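Local coordinates for glycerate dehydrogenase/glyoxylate reductase (Thermus thermophilus, PDB 2CUK), which interconverts D-glycerate and hydroxypyruvate and reduces glyoxylate with a nicotinamide cofactor, as a member of the D-isomer specific 2-hydroxyacid dehydrogenase family, at the interface of chains A and B. Residues are numbered along the deposited sequence; one frame, centred on the assembly and turned at random. Chains: chain A/B, glycerate dehydrogenase/glyoxylate reductase.

Contact 1: the interface of chains A and B. Residues chain A 101, 104, 280, 282-283, 285; chain B 115, 141.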
# COMPACT_ATOMS: atom_id res chain seq x y z
N ALA A 101 11.78 6.12 1.75
CA ALA A 101 11.45 4.71 1.88
C ALA A 101 10.56 4.45 3.10
O ALA A 101 9.58 3.71 3.03
CB ALA A 101 12.74 3.89 2.00
N ASP A 104 7.20 5.82 2.49
CA ASP A 104 6.45 5.00 1.55
C ASP A 104 5.72 3.87 2.27
O ASP A 104 4.56 3.57 2.03
CB ASP A 104 7.44 4.40 0.54
CG ASP A 104 7.77 5.44 -0.52
OD1 ASP A 104 7.09 6.47 -0.55
OD2 ASP A 104 8.69 5.22 -1.30
N SER A 280 12.83 0.87 6.01
CA SER A 280 13.86 1.36 5.10
C SER A 280 14.31 0.32 4.09
O SER A 280 15.30 0.51 3.39
CB SER A 280 15.09 1.82 5.89
OG SER A 280 15.72 0.71 6.52
N GLY A 282 14.16 -0.54 1.08
CA GLY A 282 14.10 -0.31 -0.35
C GLY A 282 15.50 -0.72 -0.77
O GLY A 282 16.46 -0.40 -0.06
N ARG A 283 15.65 -1.44 -1.88
CA ARG A 283 16.98 -1.88 -2.28
C ARG A 283 17.92 -0.71 -2.53
O ARG A 283 19.05 -0.70 -2.05
CB ARG A 283 16.92 -2.77 -3.52
CG ARG A 283 18.28 -3.36 -3.92
CD ARG A 283 18.14 -4.34 -5.08
NE ARG A 283 17.33 -5.50 -4.71
CZ ARG A 283 17.79 -6.53 -4.01
NH1 ARG A 283 19.05 -6.56 -3.61
NH2 ARG A 283 16.98 -7.54 -3.70
N THR A 285 17.68 2.26 -1.34
CA THR A 285 17.89 2.94 -0.07
C THR A 285 18.98 2.23 0.74
O THR A 285 19.90 2.86 1.27
CB THR A 285 16.58 3.00 0.76
OG1 THR A 285 15.64 3.85 0.09
CG2 THR A 285 16.84 3.54 2.16
N ARG B 115 6.96 -2.93 -1.88
CA ARG B 115 7.59 -3.07 -0.58
C ARG B 115 7.34 -4.41 0.13
O ARG B 115 7.64 -4.56 1.31
CB ARG B 115 7.19 -1.90 0.32
CG ARG B 115 7.57 -0.53 -0.25
CD ARG B 115 9.06 -0.45 -0.58
NE ARG B 115 9.87 -0.72 0.61
CZ ARG B 115 10.10 0.17 1.58
NH1 ARG B 115 9.59 1.39 1.50
NH2 ARG B 115 10.81 -0.19 2.64
N ASP B 141 12.26 0.94 -4.44
CA ASP B 141 11.98 2.31 -4.04
C ASP B 141 11.26 2.97 -5.22
O ASP B 141 11.73 2.91 -6.35
CB ASP B 141 13.28 3.07 -3.73
CG ASP B 141 13.92 2.63 -2.41
OD1 ASP B 141 13.23 2.69 -1.37
OD2 ASP B 141 15.10 2.24 -2.42
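The carboxylate of B:Asp141 reaches across to A:Thr285, and this is the tight part of the contact. OD2 of B:Asp141 accepts a hydrogen bond from the backbone N of A:Thr285 at 2.8 Å, with the donor lying nearly along the C-O axis. The threonine hydroxyl, OG1, sits beside its own backbone N (chi1 -67°) and faces both carboxylate oxygens, but its bonds to them are weak. A:Gly282 closes in under the group, its CA 3.6 Å from CG of B:Asp141. Because A:Thr285 lies in the first turn of helix 283-301, the aspartate caps the helix start of the other chain, and the helix end may stabilise the negative charge. A second firm point is B:Arg115, whose chain bends at chi2 and chi3 and whose NH1 gives a hydrogen bond in the guanidinium plane to the carbonyl O of A:Ala101, at 2.8 Å. Around it the fit is looser: NH2 of B:Arg115 comes no nearer than 3.7 Å to N of A:Gly282. OD2 of A:Asp104 is 4.8 Å from NH1 of B:Arg115, where attraction is possible without contact. Together these bonds tie two loop residues of one subunit to two helices of its partner, probably helping to hold the dimer together.

Contact 2: the interface of chains A and B. Residues chain A 123-124, 129, 136; chain B 258, 274-277.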
# COMPACT_ATOMS: atom_id res chain seq x y z
N TYR A 123 -8.08 -13.59 2.21
CA TYR A 123 -9.43 -13.99 1.83
C TYR A 123 -9.42 -14.73 0.48
O TYR A 123 -10.06 -15.77 0.32
CB TYR A 123 -10.32 -12.75 1.75
CG TYR A 123 -11.78 -12.97 1.40
CD1 TYR A 123 -12.74 -13.17 2.39
CD2 TYR A 123 -12.21 -12.89 0.07
CE1 TYR A 123 -14.10 -13.29 2.07
CE2 TYR A 123 -13.56 -13.01 -0.26
CZ TYR A 123 -14.50 -13.20 0.74
OH TYR A 123 -15.84 -13.29 0.41
N ALA A 124 -8.67 -14.19 -0.48
CA ALA A 124 -8.57 -14.80 -1.79
C ALA A 124 -7.71 -16.06 -1.73
O ALA A 124 -8.08 -17.11 -2.25
CB ALA A 124 -7.97 -13.82 -2.78
N TRP A 129 -12.97 -16.39 -1.52
CA TRP A 129 -13.45 -15.52 -2.59
C TRP A 129 -14.34 -16.29 -3.56
O TRP A 129 -13.86 -17.13 -4.32
CB TRP A 129 -12.24 -14.91 -3.30
CG TRP A 129 -12.52 -13.94 -4.40
CD1 TRP A 129 -13.65 -13.20 -4.58
CD2 TRP A 129 -11.61 -13.54 -5.42
NE1 TRP A 129 -13.50 -12.35 -5.66
CE2 TRP A 129 -12.25 -12.54 -6.19
CE3 TRP A 129 -10.30 -13.92 -5.76
CZ2 TRP A 129 -11.63 -11.91 -7.28
CZ3 TRP A 129 -9.68 -13.30 -6.85
CH2 TRP A 129 -10.35 -12.30 -7.59
N LEU A 136 -18.64 -6.49 0.40
CA LEU A 136 -17.44 -7.28 0.68
C LEU A 136 -16.20 -6.45 0.98
O LEU A 136 -15.79 -5.61 0.18
CB LEU A 136 -17.13 -8.22 -0.49
CG LEU A 136 -15.80 -8.98 -0.39
CD1 LEU A 136 -15.76 -9.79 0.90
CD2 LEU A 136 -15.64 -9.89 -1.60
N GLU B 258 -12.29 -15.08 -12.71
CA GLU B 258 -12.57 -14.36 -11.48
C GLU B 258 -13.84 -14.97 -10.89
O GLU B 258 -14.86 -15.05 -11.56
CB GLU B 258 -12.79 -12.87 -11.76
CG GLU B 258 -12.79 -12.01 -10.51
CD GLU B 258 -12.90 -10.53 -10.81
OE1 GLU B 258 -12.02 -10.00 -11.51
OE2 GLU B 258 -13.87 -9.89 -10.33
N ILE B 274 -2.81 -10.56 -4.84
CA ILE B 274 -4.15 -10.58 -5.41
C ILE B 274 -5.20 -10.24 -4.37
O ILE B 274 -5.26 -10.85 -3.30
CB ILE B 274 -4.48 -11.97 -6.01
CG1 ILE B 274 -3.71 -12.20 -7.32
CG2 ILE B 274 -5.98 -12.07 -6.31
CD1 ILE B 274 -2.22 -12.32 -7.16
N THR B 275 -6.03 -9.24 -4.68
CA THR B 275 -7.11 -8.85 -3.78
C THR B 275 -8.39 -9.20 -4.53
O THR B 275 -8.44 -9.13 -5.76
CB THR B 275 -7.06 -7.35 -3.42
OG1 THR B 275 -6.86 -6.57 -4.61
CG2 THR B 275 -5.92 -7.09 -2.44
N PRO B 276 -9.45 -9.57 -3.79
CA PRO B 276 -10.74 -9.94 -4.37
C PRO B 276 -11.63 -8.86 -4.97
O PRO B 276 -12.78 -8.69 -4.54
CB PRO B 276 -11.40 -10.69 -3.22
CG PRO B 276 -10.94 -9.91 -2.03
CD PRO B 276 -9.47 -9.69 -2.32
N HIS B 277 -11.11 -8.14 -5.96
CA HIS B 277 -11.84 -7.08 -6.65
C HIS B 277 -12.53 -6.11 -5.69
O HIS B 277 -13.75 -5.90 -5.75
CB HIS B 277 -12.86 -7.72 -7.61
CG HIS B 277 -13.29 -6.82 -8.73
ND1 HIS B 277 -13.96 -7.28 -9.84
CD2 HIS B 277 -13.14 -5.48 -8.92
CE1 HIS B 277 -14.21 -6.28 -10.66
NE2 HIS B 277 -13.72 -5.17 -10.12
O HOH W 1 -14.84 -10.85 -7.95
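A:Trp129 lays its indole over B:Pro276, part of the Pro-His pair that carries the catalytic histidine of the D-isomer specific 2-hydroxyacid dehydrogenases. With CG anti to the backbone N (chi1 -178°), the indole points into chain B. One of its faces takes two proline carbons as CH-pi contacts: CB of B:Pro276 stands 3.4 Å from the centroid of the five-membered ring of A:Trp129, and CA of B:Pro276 is 3.7 Å from that of the six-membered ring. The proline thus spans both rings. On the other side of the indole plane, CG of B:Glu258 leans over the rim and meets CZ2 of A:Trp129 at 3.4 Å, its carboxylate plane turned 33° from the ring. Near the outer edge, CG2 of B:Ile274 approaches CZ3 of A:Trp129 at 3.9 Å, the two side chains crossing at about a right angle. A:Tyr123 meets the pyrrolidine ring further round, with its CD2 3.9 Å from CG of B:Pro276. The polar edge of the indole is linked through water 1, which pairs with NE1 of A:Trp129 and with OE2 of B:Glu258. That same OE2 of B:Glu258 receives a hydrogen bond of 2.7 Å from ND1 of B:His277, on its syn side and somewhat out of the carboxylate plane; B:His277 and B:Glu258 are the family's catalytic histidine and its glutamate partner.

Contact 3: the interface of chains A and B. Residues chain A 118, 121, 125; chain B 118, 121, 274.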
# COMPACT_ATOMS: atom_id res chain seq x y z
N VAL A 118 -4.18 -6.63 3.30
CA VAL A 118 -3.60 -7.88 3.78
C VAL A 118 -4.72 -8.88 4.03
O VAL A 118 -4.64 -10.04 3.63
CB VAL A 118 -2.79 -7.66 5.07
CG1 VAL A 118 -2.31 -9.01 5.61
CG2 VAL A 118 -1.60 -6.76 4.78
N ALA A 121 -6.11 -10.16 0.76
CA ALA A 121 -5.21 -11.10 0.11
C ALA A 121 -5.36 -12.49 0.72
O ALA A 121 -5.33 -13.49 0.01
CB ALA A 121 -3.76 -10.63 0.25
N ARG A 125 -6.56 -15.94 -1.08
CA ARG A 125 -5.61 -17.04 -0.94
C ARG A 125 -6.21 -18.28 -0.28
O ARG A 125 -5.93 -19.41 -0.70
CB ARG A 125 -4.40 -16.58 -0.14
CG ARG A 125 -3.24 -17.56 -0.10
CD ARG A 125 -2.10 -17.05 0.78
NE ARG A 125 -1.71 -15.68 0.45
CZ ARG A 125 -1.85 -14.65 1.28
NH1 ARG A 125 -2.37 -14.82 2.48
NH2 ARG A 125 -1.45 -13.44 0.90
N VAL B 118 2.58 -7.69 2.13
CA VAL B 118 1.79 -8.88 2.43
C VAL B 118 2.75 -10.01 2.79
O VAL B 118 2.51 -10.78 3.72
CB VAL B 118 0.92 -9.28 1.22
CG1 VAL B 118 0.09 -10.53 1.55
CG2 VAL B 118 -0.00 -8.12 0.84
N ALA B 121 4.24 -9.35 6.25
CA ALA B 121 3.29 -9.66 7.31
C ALA B 121 3.29 -11.17 7.58
O ALA B 121 3.24 -11.60 8.74
CB ALA B 121 1.89 -9.20 6.91
N ILE B 274 -2.81 -10.56 -4.84
CA ILE B 274 -4.15 -10.58 -5.41
C ILE B 274 -5.20 -10.24 -4.37
O ILE B 274 -5.26 -10.85 -3.30
CB ILE B 274 -4.48 -11.97 -6.01
CG1 ILE B 274 -3.71 -12.20 -7.32
CG2 ILE B 274 -5.98 -12.07 -6.31
CD1 ILE B 274 -2.22 -12.32 -7.16
O HOH W 2 -4.34 -13.29 -2.46
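The backbone of A:Ala121, regular helix within 117-125, passes close to the end of strand 272-274, where the carbonyl O of B:Ile274 comes within 3.4 Å of CA of A:Ala121. Water 2 joins the two main chains here: it lies 2.7 Å from the carbonyl O of A:Ala121 and at the same 2.7 Å from O of B:Ile274, so a helix carbonyl and a strand-end carbonyl share one solvent molecule. Beside this link B:Val118 makes the main side-chain contact, burying 49 Å² of its surface against chain A. The branch that does the touching is CG1, placed anti to the backbone N (chi1 -180°) and so directed at the partner helix. CG1 of B:Val118 meets CB of A:Ala121 at 4.1 Å, a relaxed van der Waals distance, and NH2 of A:Arg125 at 3.4 Å. The arginine comes from the opposite direction: its chain starts extended and then bends at chi3 (-51°), which turns the guanidinium back along its own helix. There the carbonyl O of A:Ala121 lies over one face of the guanidinium, 3.8 Å from its plane, while the NH2 end rests on the valine methyl. On the symmetry-related side, CG1 of A:Val118 stands 4.4 Å from CB of B:Ala121. Small side chains probably let the two copies of helix 117-125 approach each other about the two-fold axis, giving what is probably part of the dimer core.

Contact 3 sits in the middle of the stretch described, its C-alpha centre about 10 Å from that of contact 2 and about 19 Å from that of contact 1; contacts 1 and 2 are about 27 Å apart. Contacts 2 and 3 share B:Ile274 and both draw on helix 117-125 of chain A, so the packing near the two-fold axis runs straight on to the active-site pair of chain B. Contact 1 uses helices 99-114 and 283-301 instead. Two-fold symmetry repeats each contact with the chains exchanged, so each active-site pair has a tryptophan of the other subunit beside it, and pairing may help support both sites.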